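Local coordinates for nodulation fucosyltransferase NodZ (Bradyrhizobium sp., PDB 2HHC), which is a nodulation fucosyltransferase, a glycosyltransferase of the GT-B clan, at residues R5-R10 with A23-Y28; D39-C44 with D73-L78; E59-I64 with V69-R74. All blocks are in the same frame, centred on the assembly; numbering follows the deposited sequence.

Contact 1. Residues R5-R10 with A23-Y28; sequences RFVISR and ASAWSY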
loop_
_atom_site.group_PDB
_atom_site.type_symbol
_atom_site.label_atom_id
_atom_site.label_comp_id
_atom_site.label_asym_id
_atom_site.label_seq_id
_atom_site.Cartn_x
_atom_site.Cartn_y
_atom_site.Cartn_z
ATOM N N ARG A 5 -14.265 -21.868 -5.978
ATOM C CA ARG A 5 -14.855 -20.597 -5.626
ATOM C C ARG A 5 -13.744 -19.564 -5.367
ATOM O O ARG A 5 -12.585 -19.944 -5.117
ATOM C CB ARG A 5 -15.725 -20.784 -4.401
ATOM C CG ARG A 5 -17.003 -21.576 -4.760
ATOM C CD ARG A 5 -17.792 -22.143 -3.578
ATOM N NE ARG A 5 -17.444 -21.525 -2.325
ATOM C CZ ARG A 5 -18.228 -20.765 -1.551
ATOM N NH1 ARG A 5 -19.530 -20.477 -1.822
ATOM N NH2 ARG A 5 -17.674 -20.326 -0.441
ATOM N N PHE A 6 -14.085 -18.301 -5.469
ATOM C CA PHE A 6 -13.084 -17.253 -5.625
ATOM C C PHE A 6 -13.360 -15.992 -4.810
ATOM O O PHE A 6 -14.530 -15.652 -4.503
ATOM C CB PHE A 6 -12.970 -16.837 -7.124
ATOM C CG PHE A 6 -12.610 -17.975 -8.027
ATOM C CD1 PHE A 6 -13.586 -18.835 -8.512
ATOM C CD2 PHE A 6 -11.303 -18.177 -8.421
ATOM C CE1 PHE A 6 -13.276 -19.860 -9.362
ATOM C CE2 PHE A 6 -10.983 -19.210 -9.285
ATOM C CZ PHE A 6 -11.978 -20.046 -9.777
ATOM N N VAL A 7 -12.284 -15.277 -4.524
ATOM C CA VAL A 7 -12.316 -13.866 -4.087
ATOM C C VAL A 7 -11.409 -13.102 -5.024
ATOM O O VAL A 7 -10.246 -13.494 -5.160
ATOM C CB VAL A 7 -11.827 -13.661 -2.612
ATOM C CG1 VAL A 7 -11.874 -12.198 -2.249
ATOM C CG2 VAL A 7 -12.611 -14.457 -1.644
ATOM N N ILE A 8 -11.919 -12.074 -5.690
ATOM C CA ILE A 8 -11.112 -11.268 -6.591
ATOM C C ILE A 8 -10.771 -9.980 -5.891
ATOM O O ILE A 8 -11.654 -9.219 -5.452
ATOM C CB ILE A 8 -11.850 -10.993 -7.898
ATOM C CG1 ILE A 8 -12.324 -12.320 -8.563
ATOM C CG2 ILE A 8 -10.959 -10.208 -8.806
ATOM C CD1 ILE A 8 -13.095 -12.111 -9.840
ATOM N N SER A 9 -9.494 -9.664 -5.772
ATOM C CA SER A 9 -8.999 -8.429 -5.224
ATOM C C SER A 9 -8.643 -7.475 -6.344
ATOM O O SER A 9 -7.615 -7.657 -7.020
ATOM C CB SER A 9 -7.784 -8.697 -4.336
ATOM O OG SER A 9 -7.382 -7.478 -3.711
ATOM N N ARG A 10 -9.482 -6.449 -6.545
ATOM C CA ARG A 10 -9.301 -5.449 -7.570
ATOM C C ARG A 10 -8.902 -4.141 -6.888
ATOM O O ARG A 10 -9.660 -3.627 -6.040
ATOM C CB ARG A 10 -10.614 -5.227 -8.313
ATOM C CG ARG A 10 -11.325 -6.506 -8.698
ATOM C CD ARG A 10 -12.277 -6.222 -9.888
ATOM N NE ARG A 10 -11.496 -6.137 -11.118
ATOM C CZ ARG A 10 -11.456 -5.071 -11.909
ATOM N NH1 ARG A 10 -12.192 -3.995 -11.650
ATOM N NH2 ARG A 10 -10.645 -5.052 -12.958
ATOM N N ALA A 23 -4.712 -7.831 1.534
ATOM C CA ALA A 23 -4.712 -8.571 2.805
ATOM C C ALA A 23 -6.170 -8.892 3.246
ATOM O O ALA A 23 -6.471 -9.972 3.726
ATOM C CB ALA A 23 -3.977 -7.796 3.849
ATOM N N SER A 24 -7.063 -7.939 3.050
ATOM C CA SER A 24 -8.474 -8.170 3.396
ATOM C C SER A 24 -9.124 -9.270 2.550
ATOM O O SER A 24 -9.839 -10.129 3.107
ATOM C CB SER A 24 -9.243 -6.872 3.328
ATOM O OG SER A 24 -8.731 -5.949 4.282
ATOM N N ALA A 25 -8.903 -9.186 1.258
ATOM C CA ALA A 25 -9.417 -10.224 0.334
ATOM C C ALA A 25 -8.808 -11.595 0.702
ATOM O O ALA A 25 -9.546 -12.603 0.770
ATOM C CB ALA A 25 -9.072 -9.866 -1.070
ATOM N N TRP A 26 -7.513 -11.627 0.964
ATOM C CA TRP A 26 -6.797 -12.858 1.319
ATOM C C TRP A 26 -7.449 -13.486 2.564
ATOM O O TRP A 26 -7.659 -14.688 2.665
ATOM C CB TRP A 26 -5.273 -12.560 1.537
ATOM C CG TRP A 26 -4.586 -13.812 2.044
ATOM C CD1 TRP A 26 -4.066 -14.827 1.308
ATOM C CD2 TRP A 26 -4.470 -14.203 3.413
ATOM N NE1 TRP A 26 -3.591 -15.795 2.136
ATOM C CE2 TRP A 26 -3.883 -15.475 3.437
ATOM C CE3 TRP A 26 -4.828 -13.580 4.629
ATOM C CZ2 TRP A 26 -3.612 -16.142 4.633
ATOM C CZ3 TRP A 26 -4.591 -14.239 5.803
ATOM C CH2 TRP A 26 -4.002 -15.498 5.807
ATOM N N SER A 27 -7.739 -12.660 3.560
ATOM C CA SER A 27 -8.237 -13.150 4.815
ATOM C C SER A 27 -9.599 -13.822 4.604
ATOM O O SER A 27 -9.863 -14.867 5.164
ATOM C CB SER A 27 -8.343 -11.987 5.796
ATOM O OG SER A 27 -8.926 -12.427 6.999
ATOM N N TYR A 28 -10.453 -13.237 3.777
ATOM C CA TYR A 28 -11.759 -13.846 3.514
ATOM C C TYR A 28 -11.614 -15.135 2.694
ATOM O O TYR A 28 -12.295 -16.130 2.988
ATOM C CB TYR A 28 -12.719 -12.890 2.829
ATOM C CG TYR A 28 -14.141 -13.355 2.870
ATOM C CD1 TYR A 28 -14.842 -13.354 4.054
ATOM C CD2 TYR A 28 -14.793 -13.813 1.716
ATOM C CE1 TYR A 28 -16.135 -13.799 4.127
ATOM C CE2 TYR A 28 -16.117 -14.267 1.776
ATOM C CZ TYR A 28 -16.779 -14.243 2.989
ATOM O OH TYR A 28 -18.099 -14.668 3.125
#
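This is a buried, mainly apolar strand-to-helix contact in which Val7 and Ser9 of the strand meet Ala25 and Tyr28 of the helix. It forms the first half of the beta-alpha-beta unit made by strand 6-10, helix 15-32 and strand 35-39, in one of the two Rossmann-like sheets expected of a GT-B protein. The 23-28 part of helix 15-32 runs back antiparallel to strand 6-10, the short axes at 178° to each other and 8.2 Å apart at their closest, a close approach consistent with the small Ala25 facing the strand. The methyl CB of Ala25 sits 3.7 Å from Ser9 CB and 3.8 Å from Val7 CG1, so this one methyl touches two strand residues that point to the same face of the sheet. The methylene of Ser9 makes the nearer of these touches, with OG a little farther from the same methyl.

Val7 divides its two methyls between two helix residues one turn apart. CG1 lies anti to the backbone N (chi1 179°) and is directed at Ala25, where it also nears the carbonyl O; CG2, beside the backbone N, turns to Tyr28. No hydrogen bond crosses between the segments. The polar end of Tyr28 is satisfied beyond them, its OH bonded to the backbone N of Ser121, while its ring also meets that of Phe115. On the other face of the strand, Phe6 packs edge-to-face with Phe80. The valine and tyrosine side chains cross at about a right angle, and Val7 CG2 meets the phenol ring at its edge, near the ring plane, 4.1 Å from Tyr28 CD2.

Contact 2. Residues D39-C44 with D73-L78; sequences DWRGSC and DRVNQL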
loop_
_atom_site.group_PDB
_atom_site.type_symbol
_atom_site.label_atom_id
_atom_site.label_comp_id
_atom_site.label_asym_id
_atom_site.label_seq_id
_atom_site.Cartn_x
_atom_site.Cartn_y
_atom_site.Cartn_z
ATOM N N ASP A 39 -6.181 -8.939 -9.090
ATOM C CA ASP A 39 -6.596 -8.315 -10.373
ATOM C C ASP A 39 -6.269 -6.833 -10.357
ATOM O O ASP A 39 -7.045 -5.978 -9.871
ATOM C CB ASP A 39 -8.065 -8.537 -10.634
ATOM C CG ASP A 39 -8.507 -7.938 -11.936
ATOM O OD1 ASP A 39 -7.687 -7.403 -12.715
ATOM O OD2 ASP A 39 -9.756 -7.990 -12.165
ATOM N N TRP A 40 -5.053 -6.516 -10.783
ATOM C CA TRP A 40 -4.572 -5.151 -10.848
ATOM C C TRP A 40 -4.605 -4.595 -12.275
ATOM O O TRP A 40 -3.861 -3.700 -12.645
ATOM C CB TRP A 40 -3.193 -5.011 -10.255
ATOM C CG TRP A 40 -3.142 -5.200 -8.761
ATOM C CD1 TRP A 40 -4.159 -5.533 -7.906
ATOM C CD2 TRP A 40 -1.937 -5.141 -7.952
ATOM N NE1 TRP A 40 -3.684 -5.608 -6.619
ATOM C CE2 TRP A 40 -2.323 -5.344 -6.629
ATOM C CE3 TRP A 40 -0.618 -4.823 -8.232
ATOM C CZ2 TRP A 40 -1.396 -5.342 -5.583
ATOM C CZ3 TRP A 40 0.281 -4.781 -7.229
ATOM C CH2 TRP A 40 -0.118 -5.036 -5.900
ATOM N N ARG A 41 -5.531 -5.093 -13.104
ATOM C CA ARG A 41 -5.833 -4.452 -14.395
ATOM C C ARG A 41 -6.302 -3.044 -14.169
ATOM O O ARG A 41 -7.101 -2.794 -13.274
ATOM C CB ARG A 41 -6.918 -5.235 -15.153
ATOM C CG ARG A 41 -6.399 -6.570 -15.706
ATOM C CD ARG A 41 -7.460 -7.420 -16.410
ATOM N NE ARG A 41 -8.458 -7.815 -15.453
ATOM C CZ ARG A 41 -9.574 -8.454 -15.769
ATOM N NH1 ARG A 41 -9.745 -8.836 -17.022
ATOM N NH2 ARG A 41 -10.492 -8.721 -14.834
ATOM N N GLY A 42 -5.784 -2.136 -14.962
ATOM C CA GLY A 42 -6.171 -0.701 -14.867
ATOM C C GLY A 42 -5.453 0.100 -13.784
ATOM O O GLY A 42 -5.821 1.259 -13.499
ATOM N N SER A 43 -4.377 -0.478 -13.236
ATOM C CA SER A 43 -3.497 0.234 -12.311
ATOM C C SER A 43 -3.091 1.600 -12.848
ATOM O O SER A 43 -2.819 1.799 -14.034
ATOM C CB SER A 43 -2.217 -0.581 -12.108
ATOM O OG SER A 43 -1.228 0.144 -11.397
ATOM N N CYS A 44 -3.006 2.564 -11.930
ATOM C CA CYS A 44 -2.485 3.897 -12.241
ATOM C C CYS A 44 -1.070 3.889 -12.797
ATOM O O CYS A 44 -0.625 4.864 -13.400
ATOM C CB CYS A 44 -2.569 4.845 -11.014
ATOM S SG CYS A 44 -1.693 4.277 -9.580
ATOM N N ASP A 73 -2.048 -12.810 -16.141
ATOM C CA ASP A 73 -2.971 -12.520 -17.226
ATOM C C ASP A 73 -4.077 -13.553 -17.425
ATOM O O ASP A 73 -4.956 -13.362 -18.253
ATOM C CB ASP A 73 -2.268 -12.058 -18.509
ATOM C CG ASP A 73 -1.734 -10.538 -18.456
ATOM O OD1 ASP A 73 -0.902 -10.266 -19.349
ATOM O OD2 ASP A 73 -2.147 -9.630 -17.645
ATOM N N ARG A 74 -4.079 -14.638 -16.660
ATOM C CA ARG A 74 -5.214 -15.557 -16.674
ATOM C C ARG A 74 -6.522 -14.840 -16.301
ATOM O O ARG A 74 -7.593 -15.302 -16.687
ATOM C CB ARG A 74 -4.971 -16.744 -15.758
ATOM C CG ARG A 74 -4.016 -17.715 -16.344
ATOM C CD ARG A 74 -3.693 -18.886 -15.373
ATOM N NE ARG A 74 -2.875 -18.367 -14.298
ATOM C CZ ARG A 74 -2.577 -18.989 -13.165
ATOM N NH1 ARG A 74 -3.068 -20.178 -12.916
ATOM N NH2 ARG A 74 -1.789 -18.375 -12.288
ATOM N N VAL A 75 -6.462 -13.707 -15.623
ATOM C CA VAL A 75 -7.699 -12.928 -15.405
ATOM C C VAL A 75 -8.427 -12.572 -16.723
ATOM O O VAL A 75 -9.634 -12.327 -16.720
ATOM C CB VAL A 75 -7.420 -11.684 -14.533
ATOM C CG1 VAL A 75 -6.929 -12.108 -13.177
ATOM C CG2 VAL A 75 -6.486 -10.701 -15.210
ATOM N N ASN A 76 -7.695 -12.507 -17.830
ATOM C CA ASN A 76 -8.254 -12.202 -19.143
ATOM C C ASN A 76 -8.706 -13.441 -19.907
ATOM O O ASN A 76 -9.239 -13.322 -21.024
ATOM C CB ASN A 76 -7.234 -11.457 -19.982
ATOM C CG ASN A 76 -7.005 -10.056 -19.506
ATOM O OD1 ASN A 76 -7.921 -9.408 -19.013
ATOM N ND2 ASN A 76 -5.756 -9.595 -19.550
ATOM N N GLN A 77 -8.484 -14.638 -19.349
ATOM C CA GLN A 77 -8.927 -15.870 -19.992
ATOM C C GLN A 77 -10.047 -16.606 -19.225
ATOM O O GLN A 77 -10.965 -17.188 -19.825
ATOM C CB GLN A 77 -7.727 -16.852 -20.111
ATOM C CG GLN A 77 -6.334 -16.293 -20.569
ATOM C CD GLN A 77 -5.127 -17.211 -20.230
ATOM O OE1 GLN A 77 -5.238 -18.442 -20.181
ATOM N NE2 GLN A 77 -3.967 -16.595 -20.023
ATOM N N LEU A 78 -9.950 -16.621 -17.918
ATOM C CA LEU A 78 -10.843 -17.366 -17.051
ATOM C C LEU A 78 -12.159 -16.629 -16.868
ATOM O O LEU A 78 -12.175 -15.384 -16.856
ATOM C CB LEU A 78 -10.182 -17.557 -15.663
ATOM C CG LEU A 78 -8.903 -18.406 -15.765
ATOM C CD1 LEU A 78 -8.131 -18.382 -14.461
ATOM C CD2 LEU A 78 -9.210 -19.844 -16.180
HETATM O O HOH W 1 -11.557 -11.571 -14.870
#
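Arg41 reaches across to Val75 and Asn76 with an extended arm that bends only near its end, where chi3 of -64° turns the guanidinium over the valine. The direct polar link between the segments is one hydrogen bond, Arg41 NH1 to Asn76 OD1 at 2.8 Å. It is somewhat bent, 144° at the hydrogen, and the nitrogen lies tilted from the carbonyl plane of the amide; guanidinium and amide planes stand 54° apart. The other end of that amide is engaged too, ND2 donating to the backbone O of Phe50. A second, indirect link runs through water 1, which donates to Val75 O at 2.8 Å and accepts a weak bond from Arg41 NH2.

Van der Waals packing adds to this: Val75 CG2 lies over one face of the guanidinium, offset toward its rim, 3.5 Å from Arg41 NE, and also touches CD.

The carboxylate of Asp39 stands at the C-terminal edge of the parallel strands of this Rossmann-like sheet, where the chain leaves through a type II turn from Trp40 to Ser43. Gly42 occupies that turn with positive phi.

The charged contacts hold the arginine from its own side. Arg41 grips Asp39 side-on, NE to OD1 and NH2 to OD2, each at 2.9 Å and both nearly straight; this double grip fixes the rotation of the guanidinium that presents NH1 to Asn76. Asp39 OD1 accepts from the backbone N of Arg41 as well, closing an Asx turn; this N and NE approach from opposite faces of the carboxylate plane. Asp39 OD2 has a further salt-bridge partner in Arg10 NE.

Contact 3. Residues E59-I64 with V69-R74; sequences EPVEDI and VICDDR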
loop_
_atom_site.group_PDB
_atom_site.type_symbol
_atom_site.label_atom_id
_atom_site.label_comp_id
_atom_site.label_asym_id
_atom_site.label_seq_id
_atom_site.Cartn_x
_atom_site.Cartn_y
_atom_site.Cartn_z
ATOM N N GLU A 59 6.987 -10.814 -8.156
ATOM C CA GLU A 59 7.223 -12.143 -8.720
ATOM C C GLU A 59 5.962 -12.994 -8.704
ATOM O O GLU A 59 5.056 -12.749 -7.876
ATOM C CB GLU A 59 8.376 -12.821 -7.963
ATOM C CG GLU A 59 9.720 -12.077 -8.151
ATOM C CD GLU A 59 10.872 -12.782 -7.574
ATOM O OE1 GLU A 59 10.685 -13.651 -6.695
ATOM O OE2 GLU A 59 12.009 -12.495 -8.021
ATOM N N PRO A 60 5.870 -13.960 -9.632
ATOM C CA PRO A 60 4.716 -14.871 -9.629
ATOM C C PRO A 60 4.492 -15.502 -8.292
ATOM O O PRO A 60 5.461 -15.880 -7.626
ATOM C CB PRO A 60 5.134 -15.959 -10.640
ATOM C CG PRO A 60 6.112 -15.323 -11.525
ATOM C CD PRO A 60 6.831 -14.292 -10.702
ATOM N N VAL A 61 3.244 -15.583 -7.870
ATOM C CA VAL A 61 2.902 -16.263 -6.613
ATOM C C VAL A 61 1.684 -17.154 -6.895
ATOM O O VAL A 61 0.672 -16.678 -7.474
ATOM C CB VAL A 61 2.690 -15.227 -5.455
ATOM C CG1 VAL A 61 1.705 -14.204 -5.795
ATOM C CG2 VAL A 61 2.291 -15.913 -4.157
ATOM N N GLU A 62 1.769 -18.416 -6.481
ATOM C CA GLU A 62 0.637 -19.355 -6.674
ATOM C C GLU A 62 -0.033 -19.764 -5.355
ATOM O O GLU A 62 -1.063 -20.463 -5.381
ATOM C CB GLU A 62 1.033 -20.555 -7.537
ATOM C CG GLU A 62 1.586 -20.103 -8.921
ATOM C CD GLU A 62 3.125 -19.808 -8.917
ATOM O OE1 GLU A 62 3.870 -20.351 -8.057
ATOM O OE2 GLU A 62 3.612 -19.039 -9.785
ATOM N N ASP A 63 0.553 -19.380 -4.239
ATOM C CA ASP A 63 0.030 -19.673 -2.910
ATOM C C ASP A 63 0.485 -18.644 -1.922
ATOM O O ASP A 63 1.656 -18.302 -1.932
ATOM C CB ASP A 63 0.509 -21.059 -2.461
ATOM C CG ASP A 63 0.012 -21.424 -1.080
ATOM O OD1 ASP A 63 0.629 -20.964 -0.087
ATOM O OD2 ASP A 63 -1.001 -22.174 -1.002
ATOM N N ILE A 64 -0.421 -18.140 -1.077
ATOM C CA ILE A 64 -0.045 -17.282 0.051
ATOM C C ILE A 64 -0.594 -17.918 1.285
ATOM O O ILE A 64 -1.809 -18.007 1.493
ATOM C CB ILE A 64 -0.553 -15.804 -0.109
ATOM C CG1 ILE A 64 0.105 -15.135 -1.327
ATOM C CG2 ILE A 64 -0.343 -15.012 1.209
ATOM C CD1 ILE A 64 -0.471 -13.802 -1.689
ATOM N N VAL A 69 -3.512 -18.842 -5.315
ATOM C CA VAL A 69 -3.517 -17.491 -5.896
ATOM C C VAL A 69 -3.358 -17.545 -7.398
ATOM O O VAL A 69 -2.527 -18.263 -7.906
ATOM C CB VAL A 69 -2.381 -16.643 -5.316
ATOM C CG1 VAL A 69 -2.280 -15.281 -5.983
ATOM C CG2 VAL A 69 -2.556 -16.496 -3.826
ATOM N N ILE A 70 -4.175 -16.737 -8.075
ATOM C CA ILE A 70 -4.042 -16.403 -9.498
ATOM C C ILE A 70 -3.689 -14.934 -9.565
ATOM O O ILE A 70 -4.476 -14.085 -9.162
ATOM C CB ILE A 70 -5.328 -16.671 -10.256
ATOM C CG1 ILE A 70 -5.690 -18.168 -10.202
ATOM C CG2 ILE A 70 -5.174 -16.264 -11.717
ATOM C CD1 ILE A 70 -7.095 -18.519 -10.624
ATOM N N CYS A 71 -2.522 -14.601 -10.109
ATOM C CA CYS A 71 -2.011 -13.232 -10.061
ATOM C C CYS A 71 -1.593 -12.630 -11.395
ATOM O O CYS A 71 -0.914 -11.575 -11.404
ATOM C CB CYS A 71 -0.717 -13.214 -9.212
ATOM S SG CYS A 71 0.735 -13.958 -9.991
ATOM N N ASP A 72 -2.021 -13.208 -12.508
ATOM C CA ASP A 72 -1.437 -12.877 -13.763
ATOM C C ASP A 72 -2.441 -12.683 -14.891
ATOM O O ASP A 72 -3.595 -12.361 -14.598
ATOM C CB ASP A 72 -0.396 -13.909 -14.079
ATOM C CG ASP A 72 -0.964 -15.326 -14.217
ATOM O OD1 ASP A 72 -2.182 -15.475 -14.447
ATOM O OD2 ASP A 72 -0.173 -16.297 -14.108
ATOM N N ASP A 73 -2.048 -12.810 -16.141
ATOM C CA ASP A 73 -2.971 -12.520 -17.226
ATOM C C ASP A 73 -4.077 -13.553 -17.425
ATOM O O ASP A 73 -4.956 -13.362 -18.253
ATOM C CB ASP A 73 -2.268 -12.058 -18.509
ATOM C CG ASP A 73 -1.734 -10.538 -18.456
ATOM O OD1 ASP A 73 -0.902 -10.266 -19.349
ATOM O OD2 ASP A 73 -2.147 -9.630 -17.645
ATOM N N ARG A 74 -4.079 -14.638 -16.660
ATOM C CA ARG A 74 -5.214 -15.557 -16.674
ATOM C C ARG A 74 -6.522 -14.840 -16.301
ATOM O O ARG A 74 -7.593 -15.302 -16.687
ATOM C CB ARG A 74 -4.971 -16.744 -15.758
ATOM C CG ARG A 74 -4.016 -17.715 -16.344
ATOM C CD ARG A 74 -3.693 -18.886 -15.373
ATOM N NE ARG A 74 -2.875 -18.367 -14.298
ATOM C CZ ARG A 74 -2.577 -18.989 -13.165
ATOM N NH1 ARG A 74 -3.068 -20.178 -12.916
ATOM N NH2 ARG A 74 -1.789 -18.375 -12.288
HETATM O O HOH W 2 -0.681 -16.938 -10.025
#
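Val69 is the bump of this contact, wedged between Val61 and Ile64 with its two methyls spread to different neighbours. CG1, anti to the backbone N (chi1 175°), presses on the carbonyl O of Val61 at 3.6 Å and nears Val61 CG1. CG2 goes the other way, to Ile64, where it sits 3.9 Å from CG1 and almost as near CD1. The hollow that receives the valine is thus lined by Val61 on one side and by Ile64 on the other. Both pairs of side chains cross at a slant.

Farther along, Cys71 lies against the Pro60-Val61 backbone. Its SG, turned between the backbone N and the carbonyl carbon (chi1 73°), approaches Pro60 CA and accepts a long, weak but straight hydrogen bond from Val61 N (3.7 Å). Phe54 of helix 54-57 touches both Val61 and Cys71.

Water 2 bridges the two backbones, donating to Val61 O at 2.9 Å and accepting from Cys71 N at 3.0 Å. The direct backbone bond is Val69 N to Glu62 O, 2.9 Å; a CA-H...O contact from Glu62 CA to Val69 O accompanies it.

Beyond the packed part, Arg74 holds Asp72 side-on, NE meeting the syn lone pair of OD1 at 3.0 Å and NH2 coming to OD2 from above the carboxylate plane. OD1 also accepts from Arg74 N, an Asx turn. Ile70 CG2 lies over one face of the guanidinium.

The arrangement is that of a beta hairpin, strands 63-64 and 67-70, together with the chain leading in and out of it; the short antiparallel strand 63-64 forms one edge of an otherwise mainly parallel Rossmann-like sheet.

From the N terminus, contact 1 closes first, bringing helix 15-32 back over strand 6-10. Contact 2 then opens at the end of the next parallel strand, 35-39, and closes after 28 intervening residues. Contact 3, the short hairpin closure, starts inside that loop and finishes on residues shared with contact 2, Asp73 and Arg74, so it lies largely nested within it. All three belong to one sheet and its surroundings: Ser9 O probably accepts from Asp39 N, tying contact 1 to contact 2, and Trp26 NE1 probably bonds to Ile64 O, tying the helix to the hairpin. Leu78 packs on Ile70, joining contacts 2 and 3.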